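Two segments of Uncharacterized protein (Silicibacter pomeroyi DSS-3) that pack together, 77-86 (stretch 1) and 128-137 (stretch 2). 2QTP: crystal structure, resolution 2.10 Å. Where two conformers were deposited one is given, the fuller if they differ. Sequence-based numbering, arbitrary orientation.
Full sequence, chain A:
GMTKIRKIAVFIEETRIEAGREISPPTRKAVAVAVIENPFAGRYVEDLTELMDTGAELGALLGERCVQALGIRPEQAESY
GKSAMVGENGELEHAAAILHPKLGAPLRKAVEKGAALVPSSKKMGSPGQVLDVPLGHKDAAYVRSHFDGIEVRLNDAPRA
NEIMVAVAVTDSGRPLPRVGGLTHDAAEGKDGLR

Stretch 1, residues 77-86: AESYGKSAMV
Stretch 2, residues 128-137: GQVLDVPLGH

Stretch 1 is extended as a strand through to Val86, with phi/psi near -140/155 from Ser79 to Ala84 (Gly81 the flattest at -171/163), easing to -121/122 at Met85 and -90/138 at Val86. Facing it, stretch 2 has a shorter strand that ends at Leu135; over residues 131-135 phi runs from -69 at Pro134 to -132 at Leu135 and psi lies between 110 and 154. The strands run roughly antiparallel, their N-to-C directions 149° apart and their axes 5.1 Å apart at closest approach. They splay from one end to the other: CA-CA distances are 4.5 Å for Ser79 and His137, 4.7 Å for Gly81 and Leu135, 5.5 Å for Ser83 and Val133, and 6.9 Å for Met85 and Leu131.

The backbone hydrogen bonds lie at the close end, in a single antiparallel bridge between Tyr80 and Gly136 (CA-CA 5.8 Å). Gly136 N donates to Tyr80 O at 3.1 Å and 166°; the return bond, Tyr80 N to Gly136 O, is weak at 3.4 Å and 154°. Gly136 O also accepts a weak hydrogen bond from Ser79 OG at 3.4 Å and lies 3.4 Å from Ser79 CA. Next along, Gly81 CA points its hydrogen almost straight at Pro134 O (3.1 Å, 176° at H). Glycine suits this position because a CB built on Gly81 would lie 1.6 Å from Pro134 O, a clash.

Along stretch 1, CA-to-CB bonds alternate: Ser79, Ser83 and Met85 point toward stretch 2, whereas Tyr80 (m, chi2 87°), Lys82 (p, then t, t, t) and Ala84 point away. Ser79, chi1 -75° (m), brings OG to 2.7 Å from His137 ND1, but the angle is too poor for a hydrogen bond. The His137 ring (chi1 -99°, chi2 71°) has Glu78 O and Ser79 OG over one face, and its NE2 lies 3.5 Å from Glu78 CG; the Glu78 side chain is modelled no further than CG.

Ser83, also m at -75°, is small enough to sit buried against stretch 2: its OG is 3.2 Å from Asp132 O and 3.2 Å from Pro134 CD, and is hydrogen-bonded elsewhere in the structure. Pro134, its ring C-gamma endo, has no amide hydrogen and presents CD here instead. Val133 (t) brings CG1 to 3.9 Å from Gly81 C, and Leu135 (m, t) places CD2 4.1 Å from Ser79 CB.

At the wide end, side chains fill the gap. Leu131 (t, p) points toward stretch 1, its CD1 3.8 Å from Ser83 CB. Selenomethionine Met85 (t, t, m) has the largest covered area, 100 Å²; its long, flexible chain carries CE to 3.3 Å from Val130 O, 3.8 Å from Gln129 CB and 4.0 Å from Leu131 CB, bridging the greater separation. Asp132 points away and is exposed, as suits a charged residue. In all, 703 Å² is buried between the stretches.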

# COMPACT_ATOMS: atom_id res chain seq x y z
N ALA A 77 -15.84 1.76 5.44
CA ALA A 77 -15.01 1.85 4.22
C ALA A 77 -15.75 1.36 2.97
O ALA A 77 -16.32 0.28 2.98
CB ALA A 77 -13.73 1.05 4.41
N GLU A 78 -15.71 2.13 1.89
CA GLU A 78 -16.37 1.79 0.62
C GLU A 78 -15.49 0.90 -0.31
O GLU A 78 -16.01 0.03 -0.99
CB GLU A 78 -16.74 3.09 -0.13
CG GLU A 78 -18.02 3.00 -1.01
N SER A 79 -14.18 1.16 -0.36
CA SER A 79 -13.24 0.44 -1.23
C SER A 79 -11.97 0.14 -0.46
O SER A 79 -11.66 0.86 0.47
CB SER A 79 -12.79 1.31 -2.40
OG SER A 79 -13.77 1.43 -3.39
N TYR A 80 -11.24 -0.89 -0.89
CA TYR A 80 -9.92 -1.24 -0.36
C TYR A 80 -8.99 -1.61 -1.53
O TYR A 80 -9.45 -1.95 -2.62
CB TYR A 80 -9.95 -2.45 0.57
CG TYR A 80 -11.12 -2.53 1.51
CD1 TYR A 80 -12.32 -3.12 1.10
CD2 TYR A 80 -11.02 -2.05 2.82
CE1 TYR A 80 -13.41 -3.21 1.97
CE2 TYR A 80 -12.11 -2.13 3.70
CZ TYR A 80 -13.31 -2.72 3.27
OH TYR A 80 -14.41 -2.81 4.12
N GLY A 81 -7.69 -1.59 -1.29
CA GLY A 81 -6.71 -2.04 -2.27
C GLY A 81 -5.35 -2.10 -1.63
O GLY A 81 -5.16 -1.53 -0.56
N LYS A 82 -4.42 -2.81 -2.26
CA LYS A 82 -3.09 -2.94 -1.73
C LYS A 82 -2.07 -3.11 -2.87
O LYS A 82 -2.43 -3.56 -3.94
CB LYS A 82 -3.04 -4.11 -0.75
CG LYS A 82 -3.32 -5.45 -1.34
CD LYS A 82 -3.46 -6.50 -0.24
CE LYS A 82 -3.52 -7.89 -0.83
NZ LYS A 82 -3.82 -8.93 0.21
N SER A 83 -0.84 -2.69 -2.66
CA SER A 83 0.21 -2.79 -3.66
C SER A 83 1.51 -2.92 -2.97
O SER A 83 1.63 -2.56 -1.80
CB SER A 83 0.29 -1.50 -4.53
OG SER A 83 -0.76 -1.47 -5.40
N ALA A 84 2.53 -3.34 -3.72
CA ALA A 84 3.89 -3.39 -3.18
C ALA A 84 4.87 -3.09 -4.32
O ALA A 84 4.68 -3.48 -5.47
CB ALA A 84 4.19 -4.74 -2.52
N MSE A 85 5.91 -2.36 -3.99
CA MSE A 85 6.96 -2.05 -4.94
C MSE A 85 8.24 -2.59 -4.33
O MSE A 85 8.65 -2.17 -3.24
CB MSE A 85 7.11 -0.55 -5.18
CG MSE A 85 8.17 -0.12 -6.21
SE MSE A 85 8.36 1.82 -6.35
CE MSE A 85 6.96 2.17 -7.68
N VAL A 86 8.88 -3.48 -5.09
CA VAL A 86 10.13 -4.11 -4.68
C VAL A 86 11.30 -3.25 -5.16
O VAL A 86 11.30 -2.72 -6.28
CB VAL A 86 10.26 -5.52 -5.30
CG1 VAL A 86 11.36 -6.32 -4.60
CG2 VAL A 86 8.94 -6.25 -5.21
N GLY A 128 11.64 7.03 -4.93
CA GLY A 128 10.91 8.16 -5.47
C GLY A 128 9.91 7.82 -6.56
O GLY A 128 9.15 8.68 -6.93
N GLN A 129 9.90 6.59 -7.07
CA GLN A 129 8.96 6.23 -8.11
C GLN A 129 7.57 6.05 -7.53
O GLN A 129 7.38 5.54 -6.39
CB GLN A 129 9.32 4.92 -8.79
CG GLN A 129 10.46 4.94 -9.77
CD GLN A 129 10.59 3.59 -10.46
OE1 GLN A 129 9.59 2.90 -10.69
NE2 GLN A 129 11.80 3.21 -10.80
N VAL A 130 6.60 6.45 -8.34
CA VAL A 130 5.19 6.41 -7.99
C VAL A 130 4.60 5.00 -8.09
O VAL A 130 4.82 4.28 -9.05
CB VAL A 130 4.36 7.41 -8.85
CG1 VAL A 130 2.88 7.18 -8.63
CG2 VAL A 130 4.79 8.88 -8.57
N LEU A 131 3.87 4.61 -7.04
CA LEU A 131 3.19 3.31 -7.00
C LEU A 131 1.70 3.63 -7.04
O LEU A 131 1.21 4.42 -6.24
CB LEU A 131 3.52 2.54 -5.70
CG LEU A 131 2.86 1.21 -5.35
CD1 LEU A 131 3.22 0.09 -6.35
CD2 LEU A 131 3.27 0.82 -3.88
N ASP A 132 1.00 3.01 -7.98
CA ASP A 132 -0.42 3.20 -8.10
C ASP A 132 -1.12 2.12 -7.28
O ASP A 132 -0.91 0.93 -7.52
CB ASP A 132 -0.81 3.10 -9.56
CG ASP A 132 -1.86 4.12 -9.97
OD1 ASP A 132 -2.90 4.32 -9.25
OD2 ASP A 132 -1.63 4.72 -11.05
N VAL A 133 -1.89 2.52 -6.27
CA VAL A 133 -2.62 1.57 -5.44
C VAL A 133 -4.06 1.45 -5.97
O VAL A 133 -4.80 2.41 -5.96
CB VAL A 133 -2.62 1.97 -3.97
CG1 VAL A 133 -3.17 0.79 -3.11
CG2 VAL A 133 -1.23 2.40 -3.55
N PRO A 134 -4.45 0.28 -6.46
CA PRO A 134 -5.80 0.10 -6.97
C PRO A 134 -6.88 0.17 -5.87
O PRO A 134 -6.59 -0.07 -4.70
CB PRO A 134 -5.75 -1.28 -7.61
CG PRO A 134 -4.64 -1.95 -6.98
CD PRO A 134 -3.66 -0.95 -6.53
N LEU A 135 -8.09 0.55 -6.23
CA LEU A 135 -9.20 0.64 -5.26
C LEU A 135 -10.41 -0.07 -5.87
O LEU A 135 -10.99 0.41 -6.84
CB LEU A 135 -9.54 2.09 -4.94
CG LEU A 135 -8.64 2.85 -3.97
CD1 LEU A 135 -8.97 4.36 -3.99
CD2 LEU A 135 -8.77 2.30 -2.57
N GLY A 136 -10.77 -1.21 -5.31
CA GLY A 136 -11.89 -1.96 -5.81
C GLY A 136 -13.06 -1.75 -4.88
O GLY A 136 -12.90 -1.88 -3.65
N HIS A 137 -14.23 -1.43 -5.45
CA HIS A 137 -15.48 -1.25 -4.70
C HIS A 137 -16.07 -2.60 -4.35
O HIS A 137 -16.65 -2.76 -3.29
CB HIS A 137 -16.49 -0.41 -5.50
CG HIS A 137 -16.55 1.03 -5.11
ND1 HIS A 137 -15.54 1.93 -5.40
CD2 HIS A 137 -17.53 1.75 -4.49
CE1 HIS A 137 -15.88 3.13 -4.95
NE2 HIS A 137 -17.09 3.05 -4.40